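Local coordinates for aminoacyl-tRNA synthetase-interacting multifunctional protein p43 (Plasmodium vivax, PDB 6IPA), which probably binds tRNA through its C-terminal EMAP II-like domain, as a multifunctional partner of aminoacyl-tRNA synthetases, at residues 67-72 with 77-82; 139-144 with 151-156. One frame throughout, in Å; residues are numbered along the deposited sequence.

Contact 1: 67-72 with 77-82; sequences CLKINV and SRDICS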
loop_
_atom_site.group_PDB
_atom_site.type_symbol
_atom_site.label_atom_id
_atom_site.label_comp_id
_atom_site.label_asym_id
_atom_site.label_seq_id
_atom_site.Cartn_x
_atom_site.Cartn_y
_atom_site.Cartn_z
ATOM N N CYS A 67 2.396 -8.269 -12.091
ATOM C CA CYS A 67 3.762 -7.905 -11.689
ATOM C C CYS A 67 3.979 -6.417 -11.925
ATOM O O CYS A 67 4.105 -6.006 -13.091
ATOM C CB CYS A 67 4.785 -8.671 -12.532
ATOM S SG CYS A 67 5.116 -10.365 -11.989
ATOM N N LEU A 68 4.060 -5.623 -10.841
ATOM C CA LEU A 68 4.187 -4.156 -10.941
ATOM C C LEU A 68 5.572 -3.661 -10.749
ATOM O O LEU A 68 6.328 -4.225 -9.991
ATOM C CB LEU A 68 3.329 -3.427 -9.912
ATOM C CG LEU A 68 1.842 -3.452 -10.212
ATOM C CD1 LEU A 68 1.299 -4.887 -10.280
ATOM C CD2 LEU A 68 1.125 -2.582 -9.176
ATOM N N LYS A 69 5.885 -2.561 -11.423
ATOM C CA LYS A 69 7.152 -1.872 -11.242
ATOM C C LYS A 69 6.801 -0.507 -10.671
ATOM O O LYS A 69 6.052 0.250 -11.278
ATOM C CB LYS A 69 7.944 -1.777 -12.559
ATOM C CG LYS A 69 8.479 -3.125 -13.016
ATOM C CD LYS A 69 9.307 -2.996 -14.289
ATOM C CE LYS A 69 9.703 -4.353 -14.869
ATOM N NZ LYS A 69 10.738 -4.982 -14.001
ATOM N N ILE A 70 7.297 -0.213 -9.479
ATOM C CA ILE A 70 6.811 0.949 -8.782
ATOM C C ILE A 70 7.971 1.769 -8.235
ATOM O O ILE A 70 8.830 1.256 -7.557
ATOM C CB ILE A 70 5.828 0.562 -7.674
ATOM C CG1 ILE A 70 4.830 -0.520 -8.147
ATOM C CG2 ILE A 70 5.063 1.797 -7.275
ATOM C CD1 ILE A 70 3.640 -0.684 -7.215
ATOM N N ASN A 71 8.034 3.023 -8.632
ATOM C CA ASN A 71 9.086 3.949 -8.210
ATOM C C ASN A 71 8.658 4.499 -6.866
ATOM O O ASN A 71 7.603 5.177 -6.771
ATOM C CB ASN A 71 9.179 5.084 -9.219
ATOM C CG ASN A 71 10.016 6.211 -8.737
ATOM O OD1 ASN A 71 10.555 6.196 -7.605
ATOM N ND2 ASN A 71 10.115 7.232 -9.560
ATOM N N VAL A 72 9.428 4.178 -5.827
ATOM C CA VAL A 72 9.085 4.615 -4.477
ATOM C C VAL A 72 10.212 5.518 -3.933
ATOM O O VAL A 72 10.377 5.665 -2.737
ATOM C CB VAL A 72 8.838 3.454 -3.516
ATOM C CG1 VAL A 72 7.507 2.803 -3.743
ATOM C CG2 VAL A 72 9.909 2.425 -3.665
ATOM N N SER A 77 13.515 1.266 -9.315
ATOM C CA SER A 77 12.103 1.100 -9.053
ATOM C C SER A 77 11.892 -0.340 -8.562
ATOM O O SER A 77 12.612 -1.242 -8.959
ATOM C CB SER A 77 11.320 1.416 -10.320
ATOM O OG SER A 77 9.931 1.241 -10.118
ATOM N N ARG A 78 10.945 -0.556 -7.666
ATOM C CA ARG A 78 10.793 -1.887 -7.084
ATOM C C ARG A 78 9.872 -2.736 -7.916
ATOM O O ARG A 78 9.088 -2.223 -8.678
ATOM C CB ARG A 78 10.192 -1.829 -5.676
ATOM C CG ARG A 78 11.122 -1.452 -4.544
ATOM C CD ARG A 78 10.437 -1.704 -3.182
ATOM N NE ARG A 78 11.141 -1.031 -2.090
ATOM C CZ ARG A 78 10.850 -1.129 -0.785
ATOM N NH1 ARG A 78 9.869 -1.888 -0.329
ATOM N NH2 ARG A 78 11.571 -0.431 0.081
ATOM N N ASP A 79 9.979 -4.041 -7.714
ATOM C CA ASP A 79 9.114 -5.058 -8.281
ATOM C C ASP A 79 8.188 -5.505 -7.174
ATOM O O ASP A 79 8.641 -6.028 -6.164
ATOM C CB ASP A 79 9.944 -6.259 -8.737
ATOM C CG ASP A 79 10.750 -5.976 -10.021
ATOM O OD1 ASP A 79 10.133 -5.611 -11.068
ATOM O OD2 ASP A 79 11.996 -6.152 -9.982
ATOM N N ILE A 80 6.897 -5.283 -7.367
ATOM C CA ILE A 80 5.883 -5.655 -6.408
ATOM C C ILE A 80 4.798 -6.440 -7.169
ATOM O O ILE A 80 4.251 -5.941 -8.163
ATOM C CB ILE A 80 5.253 -4.386 -5.747
ATOM C CG1 ILE A 80 6.243 -3.683 -4.800
ATOM C CG2 ILE A 80 3.995 -4.709 -4.960
ATOM C CD1 ILE A 80 5.869 -2.246 -4.431
ATOM N N CYS A 81 4.468 -7.638 -6.686
ATOM C CA CYS A 81 3.250 -8.354 -7.140
ATOM C C CYS A 81 1.921 -7.835 -6.508
ATOM O O CYS A 81 1.908 -7.282 -5.410
ATOM C CB CYS A 81 3.388 -9.862 -6.884
ATOM S SG CYS A 81 4.572 -10.697 -7.989
ATOM N N SER A 82 0.805 -8.024 -7.219
ATOM C CA SER A 82 -0.516 -7.695 -6.687
ATOM C C SER A 82 -1.570 -8.656 -7.212
ATOM O O SER A 82 -1.579 -9.016 -8.404
ATOM C CB SER A 82 -0.907 -6.277 -7.068
ATOM O OG SER A 82 -2.107 -5.907 -6.414
HETATM O O HOH W 1 7.283 -6.516 -11.372
#
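Leu68 pairs with Ile80 and Ile70 with Arg78 in an antiparallel beta hairpin, part of the OB fold expected for this putative tRNA-binding domain. Four backbone bonds join the strands, among them Leu68 N to Ile80 O at 2.7 Å and Ile70 N to Arg78 O at 2.8 Å. On the face that carries Leu68, Ile70 and Ile80, the two isoleucines cross at about a right angle, and their CD1 atoms meet at 3.9 Å. Just past the strand, Val72 CG2 lies 4.0 Å from Arg78 NE, these two side chains also crossing at about a right angle.

The other face carries the non-hydrogen-bonded pairs. Lys69 and Asp79 run side by side; a bend at the last torsion of the lysine (chi4 -72°) brings NZ to Asp79 OD1 at 3.1 Å, a salt bridge on the syn lone pair. Cys67 SG and Cys81 SG meet at 4.1 Å as apolar neighbours, well beyond disulfide distance.

Farther out, both cysteines touch His59. Val98 of strand 97-101, at the other edge of the same sheet, touches Ile70, and Val100 touches Ile80 and Val72. The extended chain of Arg78 carries its guanidinium on to Ala102 O, His115 O and the carboxylate of Glu74. A water bridges carboxylate and backbone on the lysine side, donating to Asp79 OD1 at 3.0 Å and to Leu68 O at 2.8 Å.

Contact 2: 139-144 with 151-156; sequences GERIIC and KLPDKT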
loop_
_atom_site.group_PDB
_atom_site.type_symbol
_atom_site.label_atom_id
_atom_site.label_comp_id
_atom_site.label_asym_id
_atom_site.label_seq_id
_atom_site.Cartn_x
_atom_site.Cartn_y
_atom_site.Cartn_z
ATOM N N GLY A 139 8.233 8.492 -2.540
ATOM C CA GLY A 139 9.101 8.378 -1.399
ATOM C C GLY A 139 8.518 9.033 -0.162
ATOM O O GLY A 139 8.953 8.713 0.880
ATOM N N GLU A 140 7.537 9.935 -0.232
ATOM C CA GLU A 140 7.064 10.508 1.035
ATOM C C GLU A 140 6.252 9.564 1.939
ATOM O O GLU A 140 5.344 8.808 1.510
ATOM C CB GLU A 140 6.297 11.785 0.813
ATOM C CG GLU A 140 4.874 11.564 0.386
ATOM C CD GLU A 140 4.117 12.838 0.226
ATOM O OE1 GLU A 140 4.357 13.549 -0.777
ATOM O OE2 GLU A 140 3.297 13.110 1.142
ATOM N N ARG A 141 6.565 9.630 3.225
ATOM C CA ARG A 141 5.982 8.733 4.235
ATOM C C ARG A 141 4.589 9.277 4.541
ATOM O O ARG A 141 4.439 10.478 4.751
ATOM C CB ARG A 141 6.911 8.674 5.478
ATOM C CG ARG A 141 6.786 7.400 6.298
ATOM C CD ARG A 141 7.140 7.581 7.752
ATOM N NE ARG A 141 6.439 6.605 8.588
ATOM C CZ ARG A 141 6.686 6.390 9.883
ATOM N NH1 ARG A 141 7.634 7.106 10.510
ATOM N NH2 ARG A 141 5.993 5.449 10.543
ATOM N N ILE A 142 3.578 8.403 4.469
ATOM C CA ILE A 142 2.195 8.753 4.764
ATOM C C ILE A 142 1.945 8.433 6.239
ATOM O O ILE A 142 2.211 7.299 6.708
ATOM C CB ILE A 142 1.240 7.899 3.917
ATOM C CG1 ILE A 142 1.505 8.068 2.384
ATOM C CG2 ILE A 142 -0.210 8.139 4.305
ATOM C CD1 ILE A 142 1.502 9.503 1.880
ATOM N N ILE A 143 1.450 9.428 6.974
ATOM C CA ILE A 143 1.410 9.401 8.439
ATOM C C ILE A 143 -0.002 9.709 8.890
ATOM O O ILE A 143 -0.742 10.304 8.138
ATOM C CB ILE A 143 2.360 10.470 9.057
ATOM C CG1 ILE A 143 1.884 11.902 8.760
ATOM C CG2 ILE A 143 3.790 10.314 8.553
ATOM C CD1 ILE A 143 2.576 12.979 9.595
ATOM N N CYS A 144 -0.377 9.339 10.105
ATOM C CA CYS A 144 -1.676 9.747 10.656
ATOM C C CYS A 144 -1.660 11.139 11.274
ATOM O O CYS A 144 -0.607 11.781 11.374
ATOM C CB CYS A 144 -2.139 8.746 11.712
ATOM S SG CYS A 144 -2.245 7.107 11.017
ATOM N N LYS A 151 9.111 9.002 14.935
ATOM C CA LYS A 151 8.936 7.625 15.306
ATOM C C LYS A 151 9.126 6.711 14.081
ATOM O O LYS A 151 8.173 6.390 13.340
ATOM C CB LYS A 151 7.590 7.412 16.007
ATOM C CG LYS A 151 7.682 7.786 17.477
ATOM C CD LYS A 151 6.339 7.746 18.186
ATOM C CE LYS A 151 6.461 8.392 19.559
ATOM N NZ LYS A 151 5.220 8.227 20.370
ATOM N N LEU A 152 10.349 6.253 13.888
ATOM C CA LEU A 152 10.681 5.608 12.645
ATOM C C LEU A 152 9.934 4.269 12.508
ATOM O O LEU A 152 9.501 3.695 13.492
ATOM C CB LEU A 152 12.195 5.410 12.518
ATOM C CG LEU A 152 13.040 6.665 12.674
ATOM C CD1 LEU A 152 14.494 6.261 12.667
ATOM C CD2 LEU A 152 12.758 7.716 11.613
ATOM N N PRO A 153 9.798 3.773 11.265
ATOM C CA PRO A 153 9.146 2.514 11.072
ATOM C C PRO A 153 10.205 1.454 11.235
ATOM O O PRO A 153 11.391 1.752 11.085
ATOM C CB PRO A 153 8.716 2.593 9.591
ATOM C CG PRO A 153 9.849 3.371 8.959
ATOM C CD PRO A 153 10.446 4.243 10.016
ATOM N N ASP A 154 9.788 0.229 11.517
ATOM C CA ASP A 154 10.750 -0.880 11.574
ATOM C C ASP A 154 11.582 -0.981 10.289
ATOM O O ASP A 154 11.046 -1.147 9.213
ATOM C CB ASP A 154 10.010 -2.193 11.779
ATOM C CG ASP A 154 9.253 -2.245 13.106
ATOM O OD1 ASP A 154 9.112 -1.205 13.800
ATOM O OD2 ASP A 154 8.800 -3.335 13.484
ATOM N N LYS A 155 12.894 -0.890 10.386
ATOM C CA LYS A 155 13.779 -1.253 9.280
ATOM C C LYS A 155 13.152 -2.387 8.485
ATOM O O LYS A 155 13.041 -2.298 7.263
ATOM C CB LYS A 155 15.189 -1.653 9.790
ATOM C CG LYS A 155 16.328 -1.536 8.770
ATOM C CD LYS A 155 16.432 -0.110 8.256
ATOM C CE LYS A 155 17.101 0.002 6.894
ATOM N NZ LYS A 155 17.282 1.462 6.518
ATOM N N THR A 156 12.712 -3.439 9.172
ATOM C CA THR A 156 12.108 -4.538 8.498
ATOM C C THR A 156 11.115 -5.293 9.341
ATOM O O THR A 156 11.385 -5.588 10.510
ATOM C CB THR A 156 13.193 -5.507 8.056
ATOM O OG1 THR A 156 14.235 -4.787 7.368
ATOM C CG2 THR A 156 12.629 -6.479 7.126
#
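Arg141 reaches across to the 151-156 loop and gives its NH1 to the backbone carbonyl of Lys151, NH1 to O 3.0 Å. The N-H points almost straight at the oxygen (173°), and that oxygen lies nearly in the guanidinium plane, at its edge. Seen from the acceptor, the approach is less regular: NH1 stands above the carbonyl plane, 45° out of it, and so is not on a lone pair. With CG placed anti to the backbone N (chi1 -155°) and the chain extended from CG to NE, the arginine spans a wide gap, its CA being 9.8 Å from that of Pro153.

Segment 139-144 runs into the short, weakly bonded strand 143-144, which pairs with strand 185-189. This is a surface contact of the EMAP II-like domain, tying a loop to the residues that lead into strand 48-58 of the sheet expected to belong to its OB fold. NH2 of the same guanidinium donates to Leu46 O, and weakly to Thr44 O, in that lead-in. The one head group therefore grips both the N-terminal lead-in and the later loop.

Apolar contact comes from Pro153, which lays CD and CB over one face of the guanidinium. Its CD is 4.0 Å from Arg141 NH1, and its CB, offset toward the rim of the flat group, is 4.1 Å from Arg141 NH2. Both side chains also touch Asn47.

Overall arrangement
From the N terminus, the modelled chain runs through strand 48-58 into strand 66-71, and contact 1 closes a hairpin with strand 78-82, four residues lying between its segments. That hairpin forms one side of the four-stranded sheet, with 78-82 outermost. The chain then passes through strands 97-101 to 126-129 before contact 2 closes a six-residue loop between 139-144 and 151-156. The two contacts follow in series, neither nesting nor crossing, with centres about 18 Å apart. Contact 1 holds together strands of the sheet; contact 2 draws a surface loop toward the residues before strand 48-58, near where 143-144 joins the second, larger sheet.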